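Local coordinates for alanine racemase (Corynebacterium glutamicum, PDB 2DY3), which belongs to the alanine racemase family, joining a TIM-barrel-like N-terminal domain to a strand-rich C-terminal domain, and carries pyridoxal-5'-phosphate in this model, at residues B[6-11]-B[234-239]; B[44-49]-B[69-74]; B[116-121]-B[149-154]; B[279-284]-B[299-304]. All blocks are in the same frame, centred on the assembly; numbering follows the deposited sequence.

Interaction 1: B[6-11]-B[234-239]; sequences TKIDLD and PAMTWE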
loop_
_atom_site.group_PDB
_atom_site.type_symbol
_atom_site.label_atom_id
_atom_site.label_comp_id
_atom_site.label_asym_id
_atom_site.label_seq_id
_atom_site.Cartn_x
_atom_site.Cartn_y
_atom_site.Cartn_z
ATOM N N THR B 6 -11.607 4.813 -3.969
ATOM C CA THR B 6 -12.281 3.723 -3.292
ATOM C C THR B 6 -13.519 4.387 -2.703
ATOM O O THR B 6 -13.413 5.420 -2.038
ATOM C CB THR B 6 -11.452 3.121 -2.140
ATOM O OG1 THR B 6 -10.950 4.173 -1.302
ATOM C CG2 THR B 6 -10.301 2.286 -2.688
ATOM N N LYS B 7 -14.690 3.829 -2.986
ATOM C CA LYS B 7 -15.941 4.361 -2.455
ATOM C C LYS B 7 -16.221 3.614 -1.169
ATOM O O LYS B 7 -16.330 2.390 -1.181
ATOM C CB LYS B 7 -17.116 4.095 -3.394
ATOM C CG LYS B 7 -17.235 4.976 -4.618
ATOM C CD LYS B 7 -18.514 4.599 -5.361
ATOM C CE LYS B 7 -18.809 5.520 -6.530
ATOM N NZ LYS B 7 -20.065 5.114 -7.238
ATOM N N ILE B 8 -16.344 4.340 -0.066
ATOM C CA ILE B 8 -16.637 3.710 1.204
ATOM C C ILE B 8 -18.067 4.025 1.603
ATOM O O ILE B 8 -18.396 5.164 1.931
ATOM C CB ILE B 8 -15.693 4.196 2.322
ATOM C CG1 ILE B 8 -14.239 4.088 1.863
ATOM C CG2 ILE B 8 -15.895 3.352 3.571
ATOM C CD1 ILE B 8 -13.861 2.717 1.334
ATOM N N ASP B 9 -18.915 3.005 1.568
ATOM C CA ASP B 9 -20.314 3.156 1.934
ATOM C C ASP B 9 -20.456 3.044 3.451
ATOM O O ASP B 9 -20.444 1.945 3.999
ATOM C CB ASP B 9 -21.142 2.069 1.254
ATOM C CG ASP B 9 -22.625 2.197 1.539
ATOM O OD1 ASP B 9 -23.005 2.960 2.454
ATOM O OD2 ASP B 9 -23.414 1.520 0.848
ATOM N N LEU B 10 -20.600 4.183 4.124
ATOM C CA LEU B 10 -20.733 4.195 5.576
ATOM C C LEU B 10 -22.044 3.586 6.067
ATOM O O LEU B 10 -22.078 2.960 7.132
ATOM C CB LEU B 10 -20.577 5.628 6.104
ATOM C CG LEU B 10 -19.171 6.202 5.895
ATOM C CD1 LEU B 10 -19.081 7.644 6.398
ATOM C CD2 LEU B 10 -18.173 5.316 6.617
ATOM N N ASP B 11 -23.124 3.760 5.304
ATOM C CA ASP B 11 -24.410 3.189 5.702
ATOM C C ASP B 11 -24.287 1.674 5.754
ATOM O O ASP B 11 -24.885 1.019 6.608
ATOM C CB ASP B 11 -25.522 3.562 4.717
ATOM C CG ASP B 11 -25.928 5.015 4.816
ATOM O OD1 ASP B 11 -26.056 5.529 5.950
ATOM O OD2 ASP B 11 -26.135 5.643 3.757
ATOM N N PRO B 234 -21.226 -5.274 1.645
ATOM C CA PRO B 234 -19.860 -4.844 1.329
ATOM C C PRO B 234 -19.807 -3.324 1.338
ATOM O O PRO B 234 -20.726 -2.671 0.861
ATOM C CB PRO B 234 -19.632 -5.438 -0.057
ATOM C CG PRO B 234 -20.397 -6.722 0.024
ATOM C CD PRO B 234 -21.695 -6.280 0.677
ATOM N N ALA B 235 -18.734 -2.760 1.876
ATOM C CA ALA B 235 -18.633 -1.311 1.963
ATOM C C ALA B 235 -17.611 -0.655 1.034
ATOM O O ALA B 235 -17.649 0.559 0.829
ATOM C CB ALA B 235 -18.342 -0.919 3.402
ATOM N N MET B 236 -16.702 -1.440 0.468
ATOM C CA MET B 236 -15.684 -0.858 -0.396
ATOM C C MET B 236 -15.822 -1.200 -1.869
ATOM O O MET B 236 -16.139 -2.335 -2.241
ATOM C CB MET B 236 -14.279 -1.282 0.066
ATOM C CG MET B 236 -13.147 -0.729 -0.806
ATOM S SD MET B 236 -11.488 -1.304 -0.316
ATOM C CE MET B 236 -11.203 -0.304 1.164
ATOM N N THR B 237 -15.591 -0.192 -2.697
ATOM C CA THR B 237 -15.610 -0.349 -4.143
ATOM C C THR B 237 -14.359 0.378 -4.637
ATOM O O THR B 237 -14.132 1.534 -4.273
ATOM C CB THR B 237 -16.848 0.301 -4.784
ATOM O OG1 THR B 237 -18.035 -0.376 -4.344
ATOM C CG2 THR B 237 -16.757 0.221 -6.307
ATOM N N TRP B 238 -13.534 -0.310 -5.420
ATOM C CA TRP B 238 -12.314 0.281 -5.979
ATOM C C TRP B 238 -12.610 0.496 -7.459
ATOM O O TRP B 238 -12.921 -0.453 -8.177
ATOM C CB TRP B 238 -11.125 -0.681 -5.794
ATOM C CG TRP B 238 -9.757 -0.071 -6.041
ATOM C CD1 TRP B 238 -9.412 1.247 -5.924
ATOM C CD2 TRP B 238 -8.545 -0.773 -6.358
ATOM N NE1 TRP B 238 -8.067 1.406 -6.143
ATOM C CE2 TRP B 238 -7.509 0.184 -6.408
ATOM C CE3 TRP B 238 -8.234 -2.117 -6.597
ATOM C CZ2 TRP B 238 -6.182 -0.160 -6.687
ATOM C CZ3 TRP B 238 -6.917 -2.457 -6.874
ATOM C CH2 TRP B 238 -5.908 -1.483 -6.916
ATOM N N GLU B 239 -12.529 1.743 -7.914
ATOM C CA GLU B 239 -12.831 2.044 -9.307
ATOM C C GLU B 239 -11.966 3.151 -9.904
ATOM O O GLU B 239 -11.516 4.067 -9.209
ATOM C CB GLU B 239 -14.314 2.424 -9.451
ATOM C CG GLU B 239 -14.694 3.735 -8.783
ATOM C CD GLU B 239 -16.202 3.962 -8.719
ATOM O OE1 GLU B 239 -16.622 5.072 -8.336
ATOM O OE2 GLU B 239 -16.970 3.032 -9.043
HETATM O O HOH W 1 -18.875 1.247 -2.103
#
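Lys7 and Thr237 form the hydrogen-bonded pair of an antiparallel strand pairing in which strand 6-8 runs at 159° to strand 236-239. Lys7 N donates to Thr237 O over 2.7 Å, and Thr237 N answers with a bond of 3.1 Å to Lys7 O. Past the end of strand 6-8, Asp9 N reaches Ala235 O at 2.9 Å, the straightest of the three at an N-H...O angle of 169°. The pairing belongs to a mixed sheet to which the start of the chain adds a strand; its other neighbour there, strand 357-360, runs parallel to it and bonds to Thr6 and Ile8. On the face bearing Thr6 and Trp238, the Thr6 methyl CG2 comes obliquely to the indole at CD1, 3.5 Å away. Ile8 and Met236 lie side by side on that face, and the bend at Met236 chi3 (-75°) sets CE 4.0 Å from Ile8 CD1. On the face of Lys7 and Thr237, a water donates to Lys7 O and is bonded to Thr237 OG1 at 2.9 Å, an oxygen also held by Glu329 N. Asp9 is the N-cap of helix 10-24, its OD1 accepting from Ala12 N.

Interaction 2: B[44-49]-B[69-74]; sequences KVAPVI and RDIGIS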
loop_
_atom_site.group_PDB
_atom_site.type_symbol
_atom_site.label_atom_id
_atom_site.label_comp_id
_atom_site.label_asym_id
_atom_site.label_seq_id
_atom_site.Cartn_x
_atom_site.Cartn_y
_atom_site.Cartn_z
ATOM N N LYS B 44 -13.349 7.876 9.672
ATOM C CA LYS B 44 -14.771 7.958 9.370
ATOM C C LYS B 44 -15.521 6.702 9.818
ATOM O O LYS B 44 -16.641 6.785 10.312
ATOM C CB LYS B 44 -14.982 8.151 7.865
ATOM C CG LYS B 44 -14.581 9.520 7.355
ATOM C CD LYS B 44 -15.454 10.607 7.967
ATOM C CE LYS B 44 -15.016 11.985 7.504
ATOM N NZ LYS B 44 -13.575 12.219 7.813
ATOM N N VAL B 45 -14.890 5.541 9.653
ATOM C CA VAL B 45 -15.510 4.270 10.009
ATOM C C VAL B 45 -15.780 4.048 11.494
ATOM O O VAL B 45 -16.898 3.694 11.880
ATOM C CB VAL B 45 -14.668 3.085 9.484
ATOM C CG1 VAL B 45 -15.223 1.770 10.011
ATOM C CG2 VAL B 45 -14.665 3.093 7.955
ATOM N N ALA B 46 -14.760 4.240 12.323
ATOM C CA ALA B 46 -14.894 4.037 13.764
ATOM C C ALA B 46 -16.062 4.793 14.404
ATOM O O ALA B 46 -16.784 4.244 15.231
ATOM C CB ALA B 46 -13.586 4.408 14.467
ATOM N N PRO B 47 -16.249 6.070 14.048
ATOM C CA PRO B 47 -17.363 6.808 14.653
ATOM C C PRO B 47 -18.720 6.224 14.263
ATOM O O PRO B 47 -19.657 6.197 15.062
ATOM C CB PRO B 47 -17.161 8.226 14.127
ATOM C CG PRO B 47 -15.692 8.319 13.967
ATOM C CD PRO B 47 -15.347 6.986 13.331
ATOM N N VAL B 48 -18.829 5.744 13.033
ATOM C CA VAL B 48 -20.083 5.162 12.592
ATOM C C VAL B 48 -20.331 3.869 13.351
ATOM O O VAL B 48 -21.442 3.608 13.823
ATOM C CB VAL B 48 -20.063 4.881 11.081
ATOM C CG1 VAL B 48 -21.267 4.039 10.699
ATOM C CG2 VAL B 48 -20.069 6.204 10.311
ATOM N N ILE B 49 -19.285 3.061 13.487
ATOM C CA ILE B 49 -19.413 1.808 14.203
ATOM C C ILE B 49 -19.763 2.073 15.660
ATOM O O ILE B 49 -20.524 1.321 16.279
ATOM C CB ILE B 49 -18.109 0.995 14.134
ATOM C CG1 ILE B 49 -17.902 0.487 12.707
ATOM C CG2 ILE B 49 -18.156 -0.154 15.120
ATOM C CD1 ILE B 49 -16.668 -0.349 12.522
ATOM N N ARG B 69 -8.531 7.471 20.002
ATOM C CA ARG B 69 -8.851 8.441 21.037
ATOM C C ARG B 69 -8.877 9.826 20.409
ATOM O O ARG B 69 -9.707 10.653 20.773
ATOM C CB ARG B 69 -7.823 8.386 22.173
ATOM C CG ARG B 69 -7.981 7.179 23.101
ATOM C CD ARG B 69 -9.210 7.284 24.014
ATOM N NE ARG B 69 -9.333 6.106 24.874
ATOM C CZ ARG B 69 -10.322 5.216 24.809
ATOM N NH1 ARG B 69 -11.301 5.360 23.926
ATOM N NH2 ARG B 69 -10.316 4.162 25.613
ATOM N N ASP B 70 -7.973 10.061 19.455
ATOM C CA ASP B 70 -7.889 11.342 18.752
ATOM C C ASP B 70 -9.190 11.726 18.042
ATOM O O ASP B 70 -9.622 12.877 18.116
ATOM C CB ASP B 70 -6.760 11.323 17.711
ATOM C CG ASP B 70 -5.394 11.652 18.304
ATOM O OD1 ASP B 70 -5.326 12.042 19.488
ATOM O OD2 ASP B 70 -4.387 11.531 17.574
ATOM N N ILE B 71 -9.810 10.779 17.344
ATOM C CA ILE B 71 -11.047 11.090 16.639
ATOM C C ILE B 71 -12.248 11.189 17.576
ATOM O O ILE B 71 -13.351 11.532 17.146
ATOM C CB ILE B 71 -11.353 10.064 15.527
ATOM C CG1 ILE B 71 -11.581 8.682 16.127
ATOM C CG2 ILE B 71 -10.207 10.024 14.529
ATOM C CD1 ILE B 71 -11.840 7.624 15.080
ATOM N N GLY B 72 -12.037 10.881 18.851
ATOM C CA GLY B 72 -13.120 10.995 19.808
ATOM C C GLY B 72 -13.761 9.715 20.292
ATOM O O GLY B 72 -14.757 9.762 21.013
ATOM N N ILE B 73 -13.215 8.572 19.894
ATOM C CA ILE B 73 -13.759 7.300 20.341
ATOM C C ILE B 73 -13.580 7.264 21.854
ATOM O O ILE B 73 -12.462 7.410 22.357
ATOM C CB ILE B 73 -13.000 6.110 19.718
ATOM C CG1 ILE B 73 -13.189 6.109 18.194
ATOM C CG2 ILE B 73 -13.486 4.804 20.337
ATOM C CD1 ILE B 73 -14.630 5.952 17.759
ATOM N N SER B 74 -14.680 7.088 22.577
ATOM C CA SER B 74 -14.634 7.042 24.033
ATOM C C SER B 74 -14.856 5.627 24.559
ATOM O O SER B 74 -14.797 5.388 25.759
ATOM C CB SER B 74 -15.685 7.992 24.625
ATOM O OG SER B 74 -16.987 7.658 24.172
#
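Ala46 and Pro47 on helix 42-50 meet Ile71 and Ile73, which lie around Gly72, where the chain leaves helix 62-70. The meeting is entirely apolar in its side chains. Ile71 CD1 touches Ala46 CB at 3.7 Å and Pro47 CD at 4.0 Å, crossing the proline at about a right angle; chi1 of 63° sets its CG1 between the backbone N and the carbonyl carbon. Ile73 arrives beside it, with its CD1 3.8 Å from the same Ala46 CB, so that one methyl is shared by two isoleucine tips. Ile73 also touches Phe57 on strand 56-59, which lies between the two helices in the beta-alpha succession of the barrel. The polar groups of 69-74 are bonded away from 44-49. Gly72, at a phi of 106°, ends the helix in a Schellman motif, with Gly72 N bonded to Arg69 O at 3.0 Å. Arg69 NH1 donates to Ile73 O at 2.8 Å, the donor 49° out of the carbonyl plane; Gln75, Arg94 and Asn95 offer Arg69 further carbonyls. With 146 Å² buried and only van der Waals contact across it, the join probably depends on side-chain fit, while Arg69 and the Schellman bonds fix the turn itself.

Interaction 3: B[116-121]-B[149-154]; sequences HIRVSI and HIEVTG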
loop_
_atom_site.group_PDB
_atom_site.type_symbol
_atom_site.label_atom_id
_atom_site.label_comp_id
_atom_site.label_asym_id
_atom_site.label_seq_id
_atom_site.Cartn_x
_atom_site.Cartn_y
_atom_site.Cartn_z
ATOM N N HIS B 116 -4.009 3.561 37.566
ATOM C CA HIS B 116 -4.754 2.335 37.278
ATOM C C HIS B 116 -4.581 1.886 35.828
ATOM O O HIS B 116 -5.160 2.467 34.914
ATOM C CB HIS B 116 -6.232 2.565 37.598
ATOM C CG HIS B 116 -7.128 1.445 37.181
ATOM N ND1 HIS B 116 -7.457 1.208 35.865
ATOM C CD2 HIS B 116 -7.777 0.505 37.907
ATOM C CE1 HIS B 116 -8.273 0.172 35.798
ATOM N NE2 HIS B 116 -8.483 -0.274 37.023
ATOM N N ILE B 117 -3.794 0.833 35.632
ATOM C CA ILE B 117 -3.501 0.315 34.300
ATOM C C ILE B 117 -4.365 -0.880 33.882
ATOM O O ILE B 117 -4.293 -1.946 34.489
ATOM C CB ILE B 117 -2.009 -0.094 34.211
ATOM C CG1 ILE B 117 -1.127 1.101 34.577
ATOM C CG2 ILE B 117 -1.680 -0.591 32.812
ATOM C CD1 ILE B 117 0.317 0.736 34.844
ATOM N N ARG B 118 -5.177 -0.690 32.842
ATOM C CA ARG B 118 -6.035 -1.759 32.334
ATOM C C ARG B 118 -5.251 -2.625 31.348
ATOM O O ARG B 118 -4.690 -2.122 30.369
ATOM C CB ARG B 118 -7.273 -1.177 31.630
ATOM C CG ARG B 118 -8.404 -0.737 32.579
ATOM C CD ARG B 118 -9.464 0.100 31.864
ATOM N NE ARG B 118 -10.113 -0.627 30.771
ATOM C CZ ARG B 118 -11.071 -1.535 30.932
ATOM N NH1 ARG B 118 -11.511 -1.837 32.148
ATOM N NH2 ARG B 118 -11.579 -2.152 29.876
ATOM N N VAL B 119 -5.205 -3.924 31.616
ATOM C CA VAL B 119 -4.500 -4.849 30.746
ATOM C C VAL B 119 -5.354 -6.072 30.422
ATOM O O VAL B 119 -6.290 -6.415 31.152
ATOM C CB VAL B 119 -3.172 -5.350 31.385
ATOM C CG1 VAL B 119 -2.260 -4.186 31.706
ATOM C CG2 VAL B 119 -3.470 -6.155 32.636
ATOM N N SER B 120 -5.030 -6.717 29.310
ATOM C CA SER B 120 -5.722 -7.927 28.898
ATOM C C SER B 120 -4.610 -8.906 28.564
ATOM O O SER B 120 -3.709 -8.585 27.789
ATOM C CB SER B 120 -6.598 -7.658 27.675
ATOM O OG SER B 120 -7.235 -8.851 27.253
ATOM N N ILE B 121 -4.646 -10.089 29.159
ATOM C CA ILE B 121 -3.594 -11.060 28.908
ATOM C C ILE B 121 -3.792 -11.811 27.601
ATOM O O ILE B 121 -4.793 -12.502 27.422
ATOM C CB ILE B 121 -3.491 -12.104 30.044
ATOM C CG1 ILE B 121 -3.458 -11.411 31.409
ATOM C CG2 ILE B 121 -2.217 -12.911 29.875
ATOM C CD1 ILE B 121 -3.509 -12.382 32.579
ATOM N N HIS B 149 -1.805 -1.342 41.217
ATOM C CA HIS B 149 -2.209 -0.437 40.145
ATOM C C HIS B 149 -2.643 -1.090 38.838
ATOM O O HIS B 149 -3.110 -0.406 37.938
ATOM C CB HIS B 149 -1.074 0.538 39.850
ATOM C CG HIS B 149 0.156 -0.119 39.307
ATOM N ND1 HIS B 149 0.803 -1.147 39.959
ATOM C CD2 HIS B 149 0.868 0.119 38.181
ATOM C CE1 HIS B 149 1.863 -1.511 39.260
ATOM N NE2 HIS B 149 1.926 -0.758 38.175
ATOM N N ILE B 150 -2.496 -2.403 38.723
ATOM C CA ILE B 150 -2.880 -3.082 37.490
ATOM C C ILE B 150 -4.205 -3.824 37.591
ATOM O O ILE B 150 -4.417 -4.595 38.514
ATOM C CB ILE B 150 -1.807 -4.100 37.057
ATOM C CG1 ILE B 150 -0.518 -3.375 36.674
ATOM C CG2 ILE B 150 -2.319 -4.928 35.900
ATOM C CD1 ILE B 150 0.593 -4.313 36.303
ATOM N N GLU B 151 -5.104 -3.581 36.643
ATOM C CA GLU B 151 -6.380 -4.283 36.644
ATOM C C GLU B 151 -6.467 -5.193 35.423
ATOM O O GLU B 151 -6.544 -4.721 34.289
ATOM C CB GLU B 151 -7.563 -3.314 36.613
ATOM C CG GLU B 151 -8.895 -4.069 36.617
ATOM C CD GLU B 151 -10.089 -3.238 36.174
ATOM O OE1 GLU B 151 -11.191 -3.817 36.058
ATOM O OE2 GLU B 151 -9.940 -2.020 35.942
ATOM N N VAL B 152 -6.436 -6.497 35.655
ATOM C CA VAL B 152 -6.535 -7.447 34.567
ATOM C C VAL B 152 -8.017 -7.563 34.238
ATOM O O VAL B 152 -8.778 -8.172 34.983
ATOM C CB VAL B 152 -5.982 -8.824 34.978
ATOM C CG1 VAL B 152 -6.204 -9.831 33.861
ATOM C CG2 VAL B 152 -4.497 -8.706 35.301
ATOM N N THR B 153 -8.422 -6.965 33.125
ATOM C CA THR B 153 -9.818 -6.981 32.714
ATOM C C THR B 153 -10.262 -8.324 32.148
ATOM O O THR B 153 -11.462 -8.594 32.041
ATOM C CB THR B 153 -10.095 -5.909 31.655
ATOM O OG1 THR B 153 -11.502 -5.880 31.378
ATOM C CG2 THR B 153 -9.331 -6.221 30.366
ATOM N N GLY B 154 -9.288 -9.153 31.782
ATOM C CA GLY B 154 -9.582 -10.467 31.237
ATOM C C GLY B 154 -8.434 -10.990 30.392
ATOM O O GLY B 154 -7.317 -10.468 30.454
HETATM O O HOH W 2 -11.648 -0.027 34.876
#
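Ile117 and Ile150 pair in the parallel strands of a beta-alpha-beta unit of the barrel, strand 117-122, helix 134-146 and strand 150-156, the two strand axes diverging by 41°. Followed outward, the Ile117 side chain first lays CB 3.9 Å from His149 O, the oxygen that also accepts from Ile117 N at 2.7 Å. With chi1 at -56°, CG1 stands anti to the carbonyl carbon and keeps near that oxygen. The tip, CD1, ends 3.4 Å from His149 CD2; the two side chains run side by side and point the same way, and the ring is met obliquely. Further along the same face, Val119 CG2 touches Ile150 CG2 at 3.7 Å, and Ile121 CD1 touches Val152 CG1 at 3.9 Å. Leu109 of helix 103-110 and Leu144 of helix 134-146 cover this apolar side.

Backbone bonds alternate between strands: Glu151 N donates to Ile117 O at 2.8 Å, Val119 N to Glu151 O, and Thr153 N to Val119 O. The regular step would then take Ile121 N to Thr153 O, but it goes to Gly154 O instead, at 3.0 Å, so the register slips by one residue. Gly154 takes a backbone conformation (phi 157°) in which a beta carbon would collide with the carbonyl oxygen of Thr153. On the opposite face Arg118 is held by salt bridges to Asp97 and Glu76, and its NH1 donates over 3.3 Å to a water that itself donates to Glu151 OE2, an atom whose position is less sure.

Interaction 4: B[279-284]-B[299-304]; sequences MPRHAQ and VGRVCM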
loop_
_atom_site.group_PDB
_atom_site.type_symbol
_atom_site.label_atom_id
_atom_site.label_comp_id
_atom_site.label_asym_id
_atom_site.label_seq_id
_atom_site.Cartn_x
_atom_site.Cartn_y
_atom_site.Cartn_z
ATOM N N MET B 279 -2.328 -2.507 -7.395
ATOM C CA MET B 279 -2.616 -3.540 -8.378
ATOM C C MET B 279 -1.375 -4.390 -8.577
ATOM O O MET B 279 -0.416 -3.964 -9.220
ATOM C CB MET B 279 -3.011 -2.928 -9.721
ATOM C CG MET B 279 -3.319 -3.963 -10.798
ATOM S SD MET B 279 -4.889 -4.861 -10.540
ATOM C CE MET B 279 -4.397 -6.153 -9.541
ATOM N N PRO B 280 -1.376 -5.605 -8.018
ATOM C CA PRO B 280 -0.244 -6.529 -8.132
ATOM C C PRO B 280 0.100 -6.833 -9.588
ATOM O O PRO B 280 -0.791 -6.935 -10.441
ATOM C CB PRO B 280 -0.745 -7.776 -7.408
ATOM C CG PRO B 280 -1.688 -7.225 -6.392
ATOM C CD PRO B 280 -2.438 -6.179 -7.176
ATOM N N ARG B 281 1.389 -6.972 -9.875
ATOM C CA ARG B 281 1.820 -7.304 -11.226
ATOM C C ARG B 281 1.364 -8.737 -11.530
ATOM O O ARG B 281 1.095 -9.085 -12.679
ATOM C CB ARG B 281 3.344 -7.195 -11.339
ATOM C CG ARG B 281 3.861 -5.769 -11.199
ATOM C CD ARG B 281 5.381 -5.680 -11.182
ATOM N NE ARG B 281 6.008 -6.195 -12.397
ATOM C CZ ARG B 281 6.578 -7.393 -12.496
ATOM N NH1 ARG B 281 6.606 -8.207 -11.450
ATOM N NH2 ARG B 281 7.120 -7.781 -13.641
ATOM N N HIS B 282 1.264 -9.554 -10.481
ATOM C CA HIS B 282 0.849 -10.953 -10.599
ATOM C C HIS B 282 -0.616 -11.127 -10.980
ATOM O O HIS B 282 -1.036 -12.214 -11.386
ATOM C CB HIS B 282 1.110 -11.693 -9.283
ATOM C CG HIS B 282 2.561 -11.910 -8.990
ATOM N ND1 HIS B 282 3.015 -12.355 -7.766
ATOM C CD2 HIS B 282 3.659 -11.753 -9.765
ATOM C CE1 HIS B 282 4.331 -12.461 -7.801
ATOM N NE2 HIS B 282 4.746 -12.103 -9.003
ATOM N N ALA B 283 -1.397 -10.062 -10.843
ATOM C CA ALA B 283 -2.811 -10.132 -11.185
ATOM C C ALA B 283 -2.991 -10.219 -12.696
ATOM O O ALA B 283 -4.107 -10.397 -13.187
ATOM C CB ALA B 283 -3.538 -8.917 -10.644
ATOM N N GLN B 284 -1.889 -10.105 -13.427
ATOM C CA GLN B 284 -1.934 -10.159 -14.884
ATOM C C GLN B 284 -2.698 -11.361 -15.443
ATOM O O GLN B 284 -2.432 -12.507 -15.082
ATOM C CB GLN B 284 -0.512 -10.149 -15.454
ATOM C CG GLN B 284 -0.454 -10.331 -16.962
ATOM C CD GLN B 284 0.920 -10.056 -17.538
ATOM O OE1 GLN B 284 1.138 -10.202 -18.741
ATOM N NE2 GLN B 284 1.855 -9.653 -16.684
ATOM N N VAL B 299 -5.258 -7.187 -19.704
ATOM C CA VAL B 299 -4.303 -7.811 -20.613
ATOM C C VAL B 299 -2.940 -7.141 -20.522
ATOM O O VAL B 299 -2.837 -5.970 -20.172
ATOM C CB VAL B 299 -4.768 -7.704 -22.084
ATOM C CG1 VAL B 299 -6.019 -8.528 -22.303
ATOM C CG2 VAL B 299 -5.023 -6.250 -22.433
ATOM N N GLY B 300 -1.900 -7.899 -20.846
ATOM C CA GLY B 300 -0.557 -7.359 -20.825
ATOM C C GLY B 300 0.033 -7.191 -19.443
ATOM O O GLY B 300 -0.483 -7.713 -18.458
ATOM N N ARG B 301 1.122 -6.437 -19.376
ATOM C CA ARG B 301 1.815 -6.205 -18.121
ATOM C C ARG B 301 1.203 -5.074 -17.303
ATOM O O ARG B 301 0.793 -4.045 -17.848
ATOM C CB ARG B 301 3.285 -5.882 -18.392
ATOM C CG ARG B 301 3.898 -6.695 -19.516
ATOM C CD ARG B 301 5.417 -6.694 -19.465
ATOM N NE ARG B 301 5.921 -7.490 -18.346
ATOM C CZ ARG B 301 7.205 -7.783 -18.152
ATOM N NH1 ARG B 301 8.124 -7.345 -19.004
ATOM N NH2 ARG B 301 7.569 -8.521 -17.111
ATOM N N VAL B 302 1.130 -5.275 -15.993
ATOM C CA VAL B 302 0.623 -4.234 -15.118
ATOM C C VAL B 302 1.836 -3.346 -14.891
ATOM O O VAL B 302 2.888 -3.820 -14.470
ATOM C CB VAL B 302 0.149 -4.790 -13.758
ATOM C CG1 VAL B 302 -0.085 -3.636 -12.777
ATOM C CG2 VAL B 302 -1.135 -5.602 -13.940
ATOM N N CYS B 303 1.707 -2.064 -15.202
ATOM C CA CYS B 303 2.824 -1.153 -15.007
ATOM C C CYS B 303 2.696 -0.397 -13.697
ATOM O O CYS B 303 1.773 -0.633 -12.915
ATOM C CB CYS B 303 2.935 -0.196 -16.195
ATOM S SG CYS B 303 3.450 -1.060 -17.708
ATOM N N MET B 304 3.639 0.502 -13.447
ATOM C CA MET B 304 3.642 1.255 -12.206
ATOM C C MET B 304 2.418 2.142 -12.018
ATOM O O MET B 304 1.856 2.209 -10.923
ATOM C CB MET B 304 4.919 2.101 -12.105
ATOM C CG MET B 304 5.215 2.560 -10.684
ATOM S SD MET B 304 6.861 3.291 -10.422
ATOM C CE MET B 304 6.424 4.622 -9.353
HETATM O O HOH W 3 2.070 -7.688 -14.761
HETATM O O HOH W 4 5.627 -4.784 -14.589
#
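Arg281 and Val302 bring their CA atoms to 5.1 Å where two loops pass, 281-283 coiling like a helix turn, with bonds from Ala283 N to Pro280 O and from Gln284 N to Arg281 O, and 300-304 being neither helix nor strand. Val302 points toward the other loop and buries more area there than any other residue of the pair. Its CG1, anti to the backbone N at chi1 168°, rests 3.8 Å from Met279 CG, the two side chains crossing at about a right angle. Its CG2 turns instead to Pro280 O.

The polar link is carried by water. One molecule donates to Arg281 O at 2.7 Å and accepts from Val302 N at 2.9 Å, with Gln284 NE2 as a third, weak donor. A second accepts from Arg281 NE at 2.6 Å, lying in the guanidinium plane, and donates to Val302 O at 2.9 Å. Both the N-H and the C=O of Val302 therefore reach Arg281 through a single water each.

At the outer end, Arg281 and Arg301 lie side by side, their NH2 atoms 3.6 Å apart and their planes turned by 55°. Such like charges probably repel; Glu347 of the second subunit packs on Arg281. Across the dimer interface Asp342 O of that subunit accepts from His282 NE2, while its Arg129 NH2 donates to Arg301 O.

Within the chain the loops precede strands 288-291 and 307-312, and Val302 also touches Phe307 at the start of the latter.

In the fold
Along the chain, interactions 2 and 3 both fall between the two segments of interaction 1, and interaction 4 follows. Interactions 2 and 3 lie in the barrel-like N-terminal domain, their centres 23 Å apart, where helix 42-50 meets the turn after helix 62-70 and at the pair of strands 117-122 and 150-156, at one end of its parallel strands. Interaction 1 ties the chain's first strand to the strand-rich part, so the N-terminal domain emerges from and returns to one sheet. It touches interaction 2 through Leu10 and Val48, and interaction 4 through Trp238 and Met279, so it lies between the two, in contact with both. Interactions 3 and 4 are farthest apart, about 48 Å between centres; of the four, interaction 4 alone meets the second subunit.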